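Local atomic coordinates of putative transcriptional coactivator P15 (Enterobacteria phage t5, PDB entry 4BG7), a protein that probably binds DNA, as a phage homologue of the eukaryotic transcription coactivator PC4 implicated in recombination-dependent DNA replication. Residues 17-20 with 26-29; 46-49 with 53-56. All blocks are in the same frame, centred on the assembly; numbering follows the deposited sequence.

Interaction 1 of 2, residues 17-20 with 26-29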
loop_
_atom_site.group_PDB
_atom_site.type_symbol
_atom_site.label_atom_id
_atom_site.label_comp_id
_atom_site.label_asym_id
_atom_site.label_seq_id
_atom_site.Cartn_x
_atom_site.Cartn_y
_atom_site.Cartn_z
ATOM N N SER A 17 11.304 -2.864 -5.716
ATOM C CA SER A 17 10.096 -3.000 -6.519
ATOM C C SER A 17 9.646 -4.444 -6.453
ATOM O O SER A 17 10.442 -5.305 -6.865
ATOM C CB SER A 17 10.397 -2.629 -7.962
ATOM O OG SER A 17 9.243 -2.701 -8.766
ATOM N N ILE A 18 8.427 -4.698 -5.956
ATOM C CA ILE A 18 7.841 -6.073 -5.849
ATOM C C ILE A 18 6.491 -6.194 -6.521
ATOM O O ILE A 18 5.538 -5.431 -6.241
ATOM C CB ILE A 18 7.754 -6.581 -4.353
ATOM C CG1 ILE A 18 9.110 -6.508 -3.717
ATOM C CG2 ILE A 18 7.262 -8.047 -4.291
ATOM C CD1 ILE A 18 9.126 -6.805 -2.251
ATOM N N ILE A 19 6.377 -7.135 -7.463
ATOM C CA ILE A 19 5.130 -7.336 -8.114
ATOM C C ILE A 19 4.024 -7.739 -7.136
ATOM O O ILE A 19 4.232 -8.581 -6.304
ATOM C CB ILE A 19 5.214 -8.373 -9.275
ATOM C CG1 ILE A 19 6.223 -7.925 -10.354
ATOM C CG2 ILE A 19 3.835 -8.474 -9.895
ATOM C CD1 ILE A 19 6.973 -9.023 -11.132
ATOM N N LEU A 20 2.870 -7.125 -7.255
ATOM C CA LEU A 20 1.681 -7.513 -6.539
ATOM C C LEU A 20 0.795 -8.333 -7.498
ATOM O O LEU A 20 0.599 -9.504 -7.244
ATOM C CB LEU A 20 0.927 -6.290 -5.997
ATOM C CG LEU A 20 1.655 -5.437 -4.912
ATOM C CD1 LEU A 20 0.789 -4.312 -4.411
ATOM C CD2 LEU A 20 2.211 -6.208 -3.728
ATOM N N GLU A 26 -1.559 -3.887 -17.521
ATOM C CA GLU A 26 -1.125 -2.944 -16.507
ATOM C C GLU A 26 -0.722 -3.767 -15.244
ATOM O O GLU A 26 -1.499 -4.555 -14.719
ATOM C CB GLU A 26 -2.239 -1.955 -16.216
ATOM C CG GLU A 26 -1.996 -1.134 -14.976
ATOM C CD GLU A 26 -2.700 0.185 -15.029
ATOM O OE1 GLU A 26 -2.261 1.037 -15.830
ATOM O OE2 GLU A 26 -3.681 0.374 -14.281
ATOM N N GLN A 27 0.503 -3.623 -14.795
ATOM C CA GLN A 27 1.030 -4.381 -13.656
ATOM C C GLN A 27 1.320 -3.492 -12.413
ATOM O O GLN A 27 1.892 -2.404 -12.548
ATOM C CB GLN A 27 2.297 -5.027 -14.070
ATOM C CG GLN A 27 3.181 -5.504 -12.956
ATOM C CD GLN A 27 4.351 -6.353 -13.436
ATOM O OE1 GLN A 27 5.442 -5.880 -13.664
ATOM N NE2 GLN A 27 4.106 -7.654 -13.564
ATOM N N VAL A 28 0.991 -3.980 -11.208
ATOM C CA VAL A 28 1.035 -3.157 -9.994
ATOM C C VAL A 28 2.257 -3.550 -9.163
ATOM O O VAL A 28 2.330 -4.666 -8.700
ATOM C CB VAL A 28 -0.258 -3.375 -9.152
ATOM C CG1 VAL A 28 -0.319 -2.407 -8.008
ATOM C CG2 VAL A 28 -1.503 -3.228 -10.009
ATOM N N ARG A 29 3.244 -2.651 -8.996
ATOM C CA ARG A 29 4.431 -2.960 -8.163
ATOM C C ARG A 29 4.556 -2.102 -6.928
ATOM O O ARG A 29 4.536 -0.877 -7.001
ATOM C CB ARG A 29 5.760 -2.862 -8.915
ATOM C CG ARG A 29 5.820 -3.805 -10.089
ATOM C CD ARG A 29 7.236 -4.077 -10.493
ATOM N NE ARG A 29 7.153 -4.693 -11.794
ATOM C CZ ARG A 29 8.177 -5.205 -12.471
ATOM N NH1 ARG A 29 9.404 -5.186 -11.949
ATOM N NH2 ARG A 29 7.940 -5.729 -13.690
#
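The side chains of Ile19 and Arg29 run alongside each other in the same direction, CG1 of Ile19 over one face of the guanidinium, away from its middle and 3.7 Å from Arg29 NE. Gln27 crosses Ile19 at about a right angle, and its NE2 comes within 3.8 Å of Ile19 CG2. From the start of 17-20, Ser17 OG presses on Arg29 CD at 3.0 Å, a tight contact and not a hydrogen bond, placed there by a first torsion that sets it trans to its own nitrogen (chi1 -178°). These contacts belong to the hairpin of strands 13-23 and 26-35, where Ile19 and Arg29 form an antiparallel non-hydrogen-bonded pair; next to it, Leu20 N donates to Val28 O at 2.9 Å. Leu20 CD1 and Val28 CG1 meet loosely at 4.2 Å, while Ala76 and Phe61 of the second subunit pack on Leu20 and Val28 respectively. What fixes the rotation of the arginine head is Gln27 OE1, close to the guanidinium plane, which takes Arg29 NE at 2.8 Å and, over a distance short enough to be doubtful in detail, NH2, both bonds bent. The NE bond arrives from above the amide plane. Trp46 adds a cation-pi contact to Arg29.

Interaction 2 of 2, residues 46-49 with 53-56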
loop_
_atom_site.group_PDB
_atom_site.type_symbol
_atom_site.label_atom_id
_atom_site.label_comp_id
_atom_site.label_asym_id
_atom_site.label_seq_id
_atom_site.Cartn_x
_atom_site.Cartn_y
_atom_site.Cartn_z
ATOM N N TRP A 46 3.852 -0.686 -14.137
ATOM C CA TRP A 46 4.549 -1.181 -15.330
ATOM C C TRP A 46 3.575 -1.585 -16.414
ATOM O O TRP A 46 2.515 -2.132 -16.108
ATOM C CB TRP A 46 5.445 -2.276 -14.946
ATOM C CG TRP A 46 6.511 -1.843 -13.969
ATOM C CD1 TRP A 46 6.307 -1.164 -12.784
ATOM C CD2 TRP A 46 7.915 -2.136 -13.985
ATOM N NE1 TRP A 46 7.452 -0.984 -12.126
ATOM C CE2 TRP A 46 8.471 -1.504 -12.799
ATOM C CE3 TRP A 46 8.773 -2.763 -14.875
ATOM C CZ2 TRP A 46 9.824 -1.562 -12.490
ATOM C CZ3 TRP A 46 10.123 -2.817 -14.572
ATOM C CH2 TRP A 46 10.643 -2.253 -13.400
ATOM N N LEU A 47 3.875 -1.288 -17.693
ATOM C CA LEU A 47 2.961 -1.591 -18.763
ATOM C C LEU A 47 3.609 -2.481 -19.783
ATOM O O LEU A 47 4.785 -2.367 -20.054
ATOM C CB LEU A 47 2.507 -0.299 -19.508
ATOM C CG LEU A 47 1.152 0.280 -19.112
ATOM C CD1 LEU A 47 1.044 0.323 -17.578
ATOM C CD2 LEU A 47 0.964 1.663 -19.698
ATOM N N LEU A 48 2.796 -3.326 -20.409
ATOM C CA LEU A 48 3.265 -4.216 -21.460
ATOM C C LEU A 48 3.444 -3.449 -22.731
ATOM O O LEU A 48 2.618 -2.614 -23.019
ATOM C CB LEU A 48 2.255 -5.337 -21.717
ATOM C CG LEU A 48 2.234 -6.549 -20.773
ATOM C CD1 LEU A 48 1.053 -7.472 -21.155
ATOM C CD2 LEU A 48 3.585 -7.255 -20.823
ATOM N N ASP A 49 4.483 -3.778 -23.494
ATOM C CA ASP A 49 4.562 -3.440 -24.882
ATOM C C ASP A 49 3.997 -4.524 -25.752
ATOM O O ASP A 49 3.554 -5.565 -25.225
ATOM C CB ASP A 49 5.961 -2.970 -25.303
ATOM C CG ASP A 49 6.934 -4.102 -25.690
ATOM O OD1 ASP A 49 6.688 -5.308 -25.396
ATOM O OD2 ASP A 49 7.968 -3.719 -26.302
ATOM N N GLU A 53 6.937 -7.341 -23.179
ATOM C CA GLU A 53 7.930 -6.972 -22.184
ATOM C C GLU A 53 7.335 -5.852 -21.331
ATOM O O GLU A 53 6.548 -5.035 -21.817
ATOM C CB GLU A 53 9.220 -6.506 -22.879
ATOM C CG GLU A 53 9.849 -7.597 -23.750
ATOM C CD GLU A 53 11.132 -7.198 -24.431
ATOM O OE1 GLU A 53 11.503 -6.022 -24.421
ATOM O OE2 GLU A 53 11.796 -8.069 -25.013
ATOM N N TRP A 54 7.757 -5.788 -20.072
ATOM C CA TRP A 54 7.282 -4.818 -19.074
ATOM C C TRP A 54 8.167 -3.606 -19.093
ATOM O O TRP A 54 9.409 -3.702 -19.050
ATOM C CB TRP A 54 7.366 -5.412 -17.686
ATOM C CG TRP A 54 6.374 -6.510 -17.501
ATOM C CD1 TRP A 54 6.628 -7.881 -17.433
ATOM C CD2 TRP A 54 4.937 -6.372 -17.398
ATOM N NE1 TRP A 54 5.463 -8.565 -17.300
ATOM C CE2 TRP A 54 4.407 -7.724 -17.264
ATOM C CE3 TRP A 54 4.060 -5.313 -17.426
ATOM C CZ2 TRP A 54 3.076 -7.963 -17.166
ATOM C CZ3 TRP A 54 2.709 -5.567 -17.336
ATOM C CH2 TRP A 54 2.235 -6.877 -17.192
ATOM N N PHE A 55 7.515 -2.451 -19.207
ATOM C CA PHE A 55 8.163 -1.174 -19.257
ATOM C C PHE A 55 7.719 -0.392 -18.007
ATOM O O PHE A 55 6.536 -0.138 -17.833
ATOM C CB PHE A 55 7.726 -0.413 -20.525
ATOM C CG PHE A 55 8.457 -0.830 -21.754
ATOM C CD1 PHE A 55 8.157 -2.048 -22.380
ATOM C CD2 PHE A 55 9.413 0.003 -22.346
ATOM C CE1 PHE A 55 8.845 -2.446 -23.506
ATOM C CE2 PHE A 55 10.134 -0.403 -23.460
ATOM C CZ PHE A 55 9.830 -1.615 -24.068
ATOM N N PRO A 56 8.658 0.022 -17.160
ATOM C CA PRO A 56 8.307 0.925 -16.045
ATOM C C PRO A 56 7.758 2.225 -16.542
ATOM O O PRO A 56 8.355 2.823 -17.440
ATOM C CB PRO A 56 9.623 1.163 -15.322
ATOM C CG PRO A 56 10.722 0.735 -16.244
ATOM C CD PRO A 56 10.108 -0.196 -17.281
HETATM O O HOH W 1 10.245 -4.925 -26.468
#
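The end of the beta hairpin formed by strands 38-48 and 54-64 brings 46-49 against 53-56 in antiparallel register. Leu47 and Phe55 are its hydrogen-bonded pair, each N donating to the other's O at 2.9 Å, with Trp46-Pro56 and Leu48-Trp54 as non-hydrogen-bonded pairs before and after it. On the face carrying both tryptophans, the proline lies over the Trp46 indole: Pro56 CB stands 3.7 Å from the centroid of the six-membered ring, 5° off its normal, a CH-pi contact. Leu48 does the same to Trp54, its CD2 sitting 3.6 Å from that ring's six-membered centroid, while the edge of Trp46 meets Trp54 CB. Past the last strand pair, Asp49 N donates to Glu53 O at 2.9 Å, and Glu53 N returns a nearly straight bond of 3.0 Å to Asp49 OD1, met from above the carboxylate plane. A chi1 of 86° puts the Asp49 carboxylate between its own N and C; OD2 there approaches Phe55 CE1 at 3.2 Å, accepts from Asn51 in the turn and from a water that also donates, weakly, to Glu53 OE1. With its two oxygens engaged by different partners, the carboxylate is held in rotation at the mouth of the turn, and these donors would be expected to favour its charged form and to offset the nearby carboxylate of Glu53.

How the interactions relate
Interactions 1 and 2 belong to the first and the last of the three hairpins of one four-stranded antiparallel sheet, with centres about 11 Å apart, and meet where strands 26-35 and 38-48 are neighbours. Gln27 N probably bonds to Trp46 O at 2.8 Å, and Gln27 CB packs on Trp54 CZ3 at 3.3 Å. Interaction 1 is partly buried, about 7 Å from the chain centre to its own, and the second subunit reaches it. Interaction 2 is a surface contact, about 17 Å out by the same measure, untouched by the other chain of the assembly. Aliphatic packing and an arginine-glutamine pair mark the first; proline and leucine on indole faces, with a carboxylate at the turn, mark the second.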